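Local coordinates for 1-deoxy-D-xylulose 5-phosphate reductoisomerase (Zymomonas mobilis, PDB 1R0K), which catalyses the NADPH-dependent rearrangement and reduction of 1-deoxy-D-xylulose 5-phosphate to 2-C-methyl-D-erythritol 4-phosphate, with a divalent metal ion, at residues A99-I102 with K108-L111; A85-A90 with T110-R115. All coordinates share one frame; numbering follows the deposited sequence.

Contact 1: residues A99-I102 with K108-L111; sequences AAII and KATL
Thr110 gives the largest share of the buried surface here, and it meets Ala99 with both of its branches. The Ala99 methyl, CB, points at the helix and lies 3.9 Å from Thr110 OG1 and 4.2 Å from Thr110 CG2, so it sits against the fork of the threonine. With chi1 at -62°, CG2 is anti to the backbone N and OG1 anti to the carbonyl carbon; this places the hydroxyl where it also hydrogen-bonds to the carbonyl O of Gly106, one turn earlier in the chain. A water completes the polar side of the contact. It donates to Thr110 OG1 at 2.8 Å and accepts from the backbone N of Ile101 at 3.2 Å, bridging helix and loop. Beyond it, Ile101 extends its chain so that CD1 rests on Ala109 CB at 4.2 Å, and both of these side chains also touch Leu10 of strand 5-10. The carbonyl O of Ile101 accepts a hydrogen bond from Asn124 ND2, of a predicted NADPH-binding residue. The loop after strand 96-99 is thus held to helix 107-115 by one apolar contact, a methyl set against the threonine fork, and one water that links the Ile101 N-H to the helix hydroxyl.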
ATOM      1  N   ALA B  99       9.860 -22.928   0.565  1.00 13.32           N
ATOM      2  CA  ALA B  99       9.883 -23.792   1.739  1.00 11.55           C
ATOM      3  C   ALA B  99       8.445 -23.976   2.186  1.00 14.11           C
ATOM      4  O   ALA B  99       7.922 -23.180   2.966  1.00 13.16           O
ATOM      5  CB  ALA B  99      10.694 -23.151   2.842  1.00 12.66           C
ATOM      6  N   ALA B 100       7.811 -25.036   1.695  1.00 13.28           N
ATOM      7  CA  ALA B 100       6.416 -25.281   2.017  1.00 13.69           C
ATOM      8  C   ALA B 100       6.123 -26.594   2.736  1.00 14.36           C
ATOM      9  O   ALA B 100       4.978 -27.036   2.770  1.00 15.82           O
ATOM     10  CB  ALA B 100       5.580 -25.176   0.749  1.00 12.88           C
ATOM     11  N   ILE B 101       7.150 -27.223   3.296  1.00 14.50           N
ATOM     12  CA  ILE B 101       6.953 -28.458   4.050  1.00 16.20           C
ATOM     13  C   ILE B 101       6.397 -27.998   5.399  1.00 17.67           C
ATOM     14  O   ILE B 101       7.026 -27.192   6.073  1.00 18.46           O
ATOM     15  CB  ILE B 101       8.290 -29.196   4.289  1.00 15.81           C
ATOM     16  CG1 ILE B 101       8.893 -29.631   2.948  1.00 16.08           C
ATOM     17  CG2 ILE B 101       8.062 -30.415   5.191  1.00 16.02           C
ATOM     18  CD1 ILE B 101      10.310 -30.152   3.060  1.00 14.37           C
ATOM     19  N   ILE B 102       5.230 -28.497   5.795  1.00 18.19           N
ATOM     20  CA  ILE B 102       4.639 -28.069   7.065  1.00 19.67           C
ATOM     21  C   ILE B 102       5.114 -28.865   8.278  1.00 18.92           C
ATOM     22  O   ILE B 102       5.646 -29.968   8.143  1.00 18.31           O
ATOM     23  CB  ILE B 102       3.096 -28.142   7.015  1.00 22.18           C
ATOM     24  CG1 ILE B 102       2.634 -29.601   7.002  1.00 22.50           C
ATOM     25  CG2 ILE B 102       2.586 -27.431   5.766  1.00 23.93           C
ATOM     26  CD1 ILE B 102       1.123 -29.766   7.084  1.00 25.46           C
ATOM     27  N   LYS B 108      14.395 -28.691   9.363  1.00 14.38           N
ATOM     28  CA  LYS B 108      15.728 -29.043   8.882  1.00 15.80           C
ATOM     29  C   LYS B 108      16.021 -28.611   7.451  1.00 14.32           C
ATOM     30  O   LYS B 108      17.062 -28.013   7.181  1.00 13.69           O
ATOM     31  CB  LYS B 108      15.948 -30.550   9.002  1.00 20.32           C
ATOM     32  CG  LYS B 108      16.306 -31.022  10.395  1.00 23.62           C
ATOM     33  CD  LYS B 108      17.700 -30.570  10.765  1.00 28.74           C
ATOM     34  CE  LYS B 108      18.145 -31.176  12.085  1.00 30.71           C
ATOM     35  NZ  LYS B 108      19.547 -30.785  12.409  1.00 33.24           N
ATOM     36  N   ALA B 109      15.113 -28.919   6.531  1.00 13.07           N
ATOM     37  CA  ALA B 109      15.305 -28.555   5.132  1.00 12.52           C
ATOM     38  C   ALA B 109      15.226 -27.044   4.960  1.00 11.53           C
ATOM     39  O   ALA B 109      15.975 -26.458   4.176  1.00 11.48           O
ATOM     40  CB  ALA B 109      14.250 -29.236   4.258  1.00 10.46           C
ATOM     41  N   THR B 110      14.309 -26.419   5.691  1.00 12.17           N
ATOM     42  CA  THR B 110      14.132 -24.973   5.612  1.00 10.87           C
ATOM     43  C   THR B 110      15.411 -24.271   6.055  1.00 11.49           C
ATOM     44  O   THR B 110      15.903 -23.371   5.376  1.00 11.28           O
ATOM     45  CB  THR B 110      12.943 -24.520   6.489  1.00 11.71           C
ATOM     46  OG1 THR B 110      11.738 -25.121   5.996  1.00  8.83           O
ATOM     47  CG2 THR B 110      12.788 -23.010   6.458  1.00 10.47           C
ATOM     48  N   LEU B 111      15.959 -24.692   7.189  1.00 12.22           N
ATOM     49  CA  LEU B 111      17.186 -24.085   7.682  1.00 11.86           C
ATOM     50  C   LEU B 111      18.322 -24.327   6.695  1.00 12.66           C
ATOM     51  O   LEU B 111      19.121 -23.429   6.428  1.00 12.78           O
ATOM     52  CB  LEU B 111      17.564 -24.660   9.044  1.00 11.45           C
ATOM     53  CG  LEU B 111      18.882 -24.130   9.621  1.00 13.55           C
ATOM     54  CD1 LEU B 111      18.903 -22.613   9.563  1.00 14.04           C
ATOM     55  CD2 LEU B 111      19.041 -24.619  11.054  1.00 12.12           C
TER
HETATM   56  O   HOH W   1      10.013 -26.133   4.085  1.00 23.36           O

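Contact 2: residues A85-A90 with T110-R115; sequences ALVEAA and TLAAIR
Val87 reaches helix 107-115 through one of its two methyls. Its CB leaves helix 83-90 obliquely to the neighbouring helix, and at chi1 173° CG1 stands anti to the backbone N, which carries this branch across to Ala112 CB at 3.8 Å. The other methyl, CG2, turns instead to Lys108 and Ala109, one turn earlier on the facing helix. Further along, Ala90 takes over with the greatest buried surface of the contact: its CB points straight across and is 4.3 Å from both Ala112 CB and Ala113 CB, facing the two methyls at about equal distance. The carbonyl O of Ala90 lies 3.8 Å from Ala113 CA, a van der Waals approach of backbone to backbone. The close approach is consistent with alanine at all three positions. The axes of the two short helical segments come within 8.3 Å, and the segments run nearly parallel at a crossing angle of -20°. Ala85, Leu86 and Ala89 rest on strands 56-59 and 31-38, while Leu111 and Ile114 lean on helix 132-142. Two parallel helices laid side by side, each leading into a strand of the parallel sheet, are typical of the Rossmann-type fold, here the NADPH-binding domain.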
ATOM      1  N   ALA B  85      17.054 -36.960   2.824  1.00 17.94           N
ATOM      2  CA  ALA B  85      16.952 -36.645   1.401  1.00 17.45           C
ATOM      3  C   ALA B  85      16.342 -35.262   1.193  1.00 17.09           C
ATOM      4  O   ALA B  85      16.710 -34.545   0.257  1.00 16.65           O
ATOM      5  CB  ALA B  85      16.117 -37.703   0.686  1.00 16.03           C
ATOM      6  N   LEU B  86      15.407 -34.894   2.064  1.00 14.32           N
ATOM      7  CA  LEU B  86      14.758 -33.589   1.978  1.00 15.43           C
ATOM      8  C   LEU B  86      15.791 -32.498   2.206  1.00 14.43           C
ATOM      9  O   LEU B  86      15.826 -31.497   1.489  1.00 15.71           O
ATOM     10  CB  LEU B  86      13.652 -33.462   3.031  1.00 14.12           C
ATOM     11  CG  LEU B  86      12.408 -34.341   2.894  1.00 15.64           C
ATOM     12  CD1 LEU B  86      11.490 -34.088   4.091  1.00 13.37           C
ATOM     13  CD2 LEU B  86      11.680 -34.031   1.583  1.00 15.63           C
ATOM     14  N   VAL B  87      16.631 -32.689   3.214  1.00 14.33           N
ATOM     15  CA  VAL B  87      17.660 -31.710   3.512  1.00 14.61           C
ATOM     16  C   VAL B  87      18.624 -31.607   2.338  1.00 15.35           C
ATOM     17  O   VAL B  87      18.996 -30.511   1.926  1.00 16.53           O
ATOM     18  CB  VAL B  87      18.434 -32.088   4.790  1.00 16.52           C
ATOM     19  CG1 VAL B  87      19.611 -31.139   4.993  1.00 15.19           C
ATOM     20  CG2 VAL B  87      17.498 -32.028   5.990  1.00 16.44           C
ATOM     21  N   GLU B  88      19.021 -32.750   1.788  1.00 15.42           N
ATOM     22  CA  GLU B  88      19.941 -32.750   0.659  1.00 17.18           C
ATOM     23  C   GLU B  88      19.336 -32.023  -0.534  1.00 15.61           C
ATOM     24  O   GLU B  88      20.014 -31.244  -1.202  1.00 16.17           O
ATOM     25  CB  GLU B  88      20.319 -34.182   0.278  1.00 20.13           C
ATOM     26  CG  GLU B  88      21.153 -34.883   1.341  1.00 26.41           C
ATOM     27  CD  GLU B  88      21.420 -36.340   1.014  1.00 31.30           C
ATOM     28  OE1 GLU B  88      21.951 -36.619  -0.084  1.00 32.65           O
ATOM     29  OE2 GLU B  88      21.097 -37.206   1.856  1.00 33.58           O
ATOM     30  N   ALA B  89      18.057 -32.269  -0.803  1.00 15.90           N
ATOM     31  CA  ALA B  89      17.393 -31.594  -1.913  1.00 15.23           C
ATOM     32  C   ALA B  89      17.463 -30.081  -1.708  1.00 15.36           C
ATOM     33  O   ALA B  89      17.719 -29.326  -2.646  1.00 15.55           O
ATOM     34  CB  ALA B  89      15.939 -32.038  -2.007  1.00 15.30           C
ATOM     35  N   ALA B  90      17.243 -29.650  -0.469  1.00 14.44           N
ATOM     36  CA  ALA B  90      17.265 -28.234  -0.123  1.00 13.61           C
ATOM     37  C   ALA B  90      18.655 -27.626  -0.270  1.00 13.32           C
ATOM     38  O   ALA B  90      18.808 -26.404  -0.314  1.00 11.52           O
ATOM     39  CB  ALA B  90      16.761 -28.041   1.312  1.00 12.18           C
ATOM     40  N   THR B 110      14.309 -26.419   5.691  1.00 12.17           N
ATOM     41  CA  THR B 110      14.132 -24.973   5.612  1.00 10.87           C
ATOM     42  C   THR B 110      15.411 -24.271   6.055  1.00 11.49           C
ATOM     43  O   THR B 110      15.903 -23.371   5.376  1.00 11.28           O
ATOM     44  CB  THR B 110      12.943 -24.520   6.489  1.00 11.71           C
ATOM     45  OG1 THR B 110      11.738 -25.121   5.996  1.00  8.83           O
ATOM     46  CG2 THR B 110      12.788 -23.010   6.458  1.00 10.47           C
ATOM     47  N   LEU B 111      15.959 -24.692   7.189  1.00 12.22           N
ATOM     48  CA  LEU B 111      17.186 -24.085   7.682  1.00 11.86           C
ATOM     49  C   LEU B 111      18.322 -24.327   6.695  1.00 12.66           C
ATOM     50  O   LEU B 111      19.121 -23.429   6.428  1.00 12.78           O
ATOM     51  CB  LEU B 111      17.564 -24.660   9.044  1.00 11.45           C
ATOM     52  CG  LEU B 111      18.882 -24.130   9.621  1.00 13.55           C
ATOM     53  CD1 LEU B 111      18.903 -22.613   9.563  1.00 14.04           C
ATOM     54  CD2 LEU B 111      19.041 -24.619  11.054  1.00 12.12           C
ATOM     55  N   ALA B 112      18.398 -25.544   6.163  1.00 11.87           N
ATOM     56  CA  ALA B 112      19.441 -25.876   5.199  1.00 13.23           C
ATOM     57  C   ALA B 112      19.387 -24.928   4.003  1.00 13.52           C
ATOM     58  O   ALA B 112      20.414 -24.393   3.583  1.00 14.23           O
ATOM     59  CB  ALA B 112      19.292 -27.323   4.730  1.00 13.77           C
ATOM     60  N   ALA B 113      18.191 -24.722   3.455  1.00 12.32           N
ATOM     61  CA  ALA B 113      18.009 -23.823   2.317  1.00 12.42           C
ATOM     62  C   ALA B 113      18.434 -22.398   2.690  1.00 12.45           C
ATOM     63  O   ALA B 113      19.125 -21.720   1.928  1.00 11.72           O
ATOM     64  CB  ALA B 113      16.548 -23.829   1.880  1.00 12.56           C
ATOM     65  N   ILE B 114      18.010 -21.941   3.864  1.00  9.65           N
ATOM     66  CA  ILE B 114      18.374 -20.605   4.310  1.00  9.98           C
ATOM     67  C   ILE B 114      19.894 -20.451   4.395  1.00 11.02           C
ATOM     68  O   ILE B 114      20.443 -19.438   3.974  1.00  9.76           O
ATOM     69  CB  ILE B 114      17.750 -20.289   5.685  1.00 10.70           C
ATOM     70  CG1 ILE B 114      16.246 -20.061   5.519  1.00  9.75           C
ATOM     71  CG2 ILE B 114      18.421 -19.068   6.298  1.00 12.59           C
ATOM     72  CD1 ILE B 114      15.503 -19.856   6.820  1.00 10.61           C
ATOM     73  N   ARG B 115      20.570 -21.470   4.921  1.00 11.58           N
ATOM     74  CA  ARG B 115      22.022 -21.430   5.059  1.00 12.82           C
ATOM     75  C   ARG B 115      22.776 -21.337   3.731  1.00 14.69           C
ATOM     76  O   ARG B 115      23.940 -20.930   3.706  1.00 13.57           O
ATOM     77  CB  ARG B 115      22.501 -22.636   5.873  1.00 14.41           C
ATOM     78  CG  ARG B 115      22.242 -22.482   7.375  1.00 15.00           C
ATOM     79  CD  ARG B 115      22.554 -23.748   8.155  1.00 20.04           C
ATOM     80  NE  ARG B 115      22.586 -23.498   9.595  1.00 22.12           N
ATOM     81  CZ  ARG B 115      22.669 -24.449  10.522  1.00 25.38           C
ATOM     82  NH1 ARG B 115      22.727 -25.726  10.168  1.00 23.46           N
ATOM     83  NH2 ARG B 115      22.699 -24.123  11.809  1.00 27.22           N
TER

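Helix 107-115 serves both contacts: Thr110 turns to the loop, while Ala109, Ala112 and Ala113 lie along one flank, so the two faces adjoin. Contact 1 is buried and joins it to the loop that follows strand 96-99, beside the predicted NADPH-binding Asn124; contact 2 is partly buried and joins it to helix 83-90, farther from the centre of the chain. Their chemistry follows their place: the loop leaves a backbone N-H to be met, and water meets it, whereas the two helices meet mainly through methyl groups, with one backbone approach. The two contacts also touch directly, for Ala109 O is 3.4 Å from Ala90 CB. The helix pair's close fit is consistent with its alanine-rich surfaces.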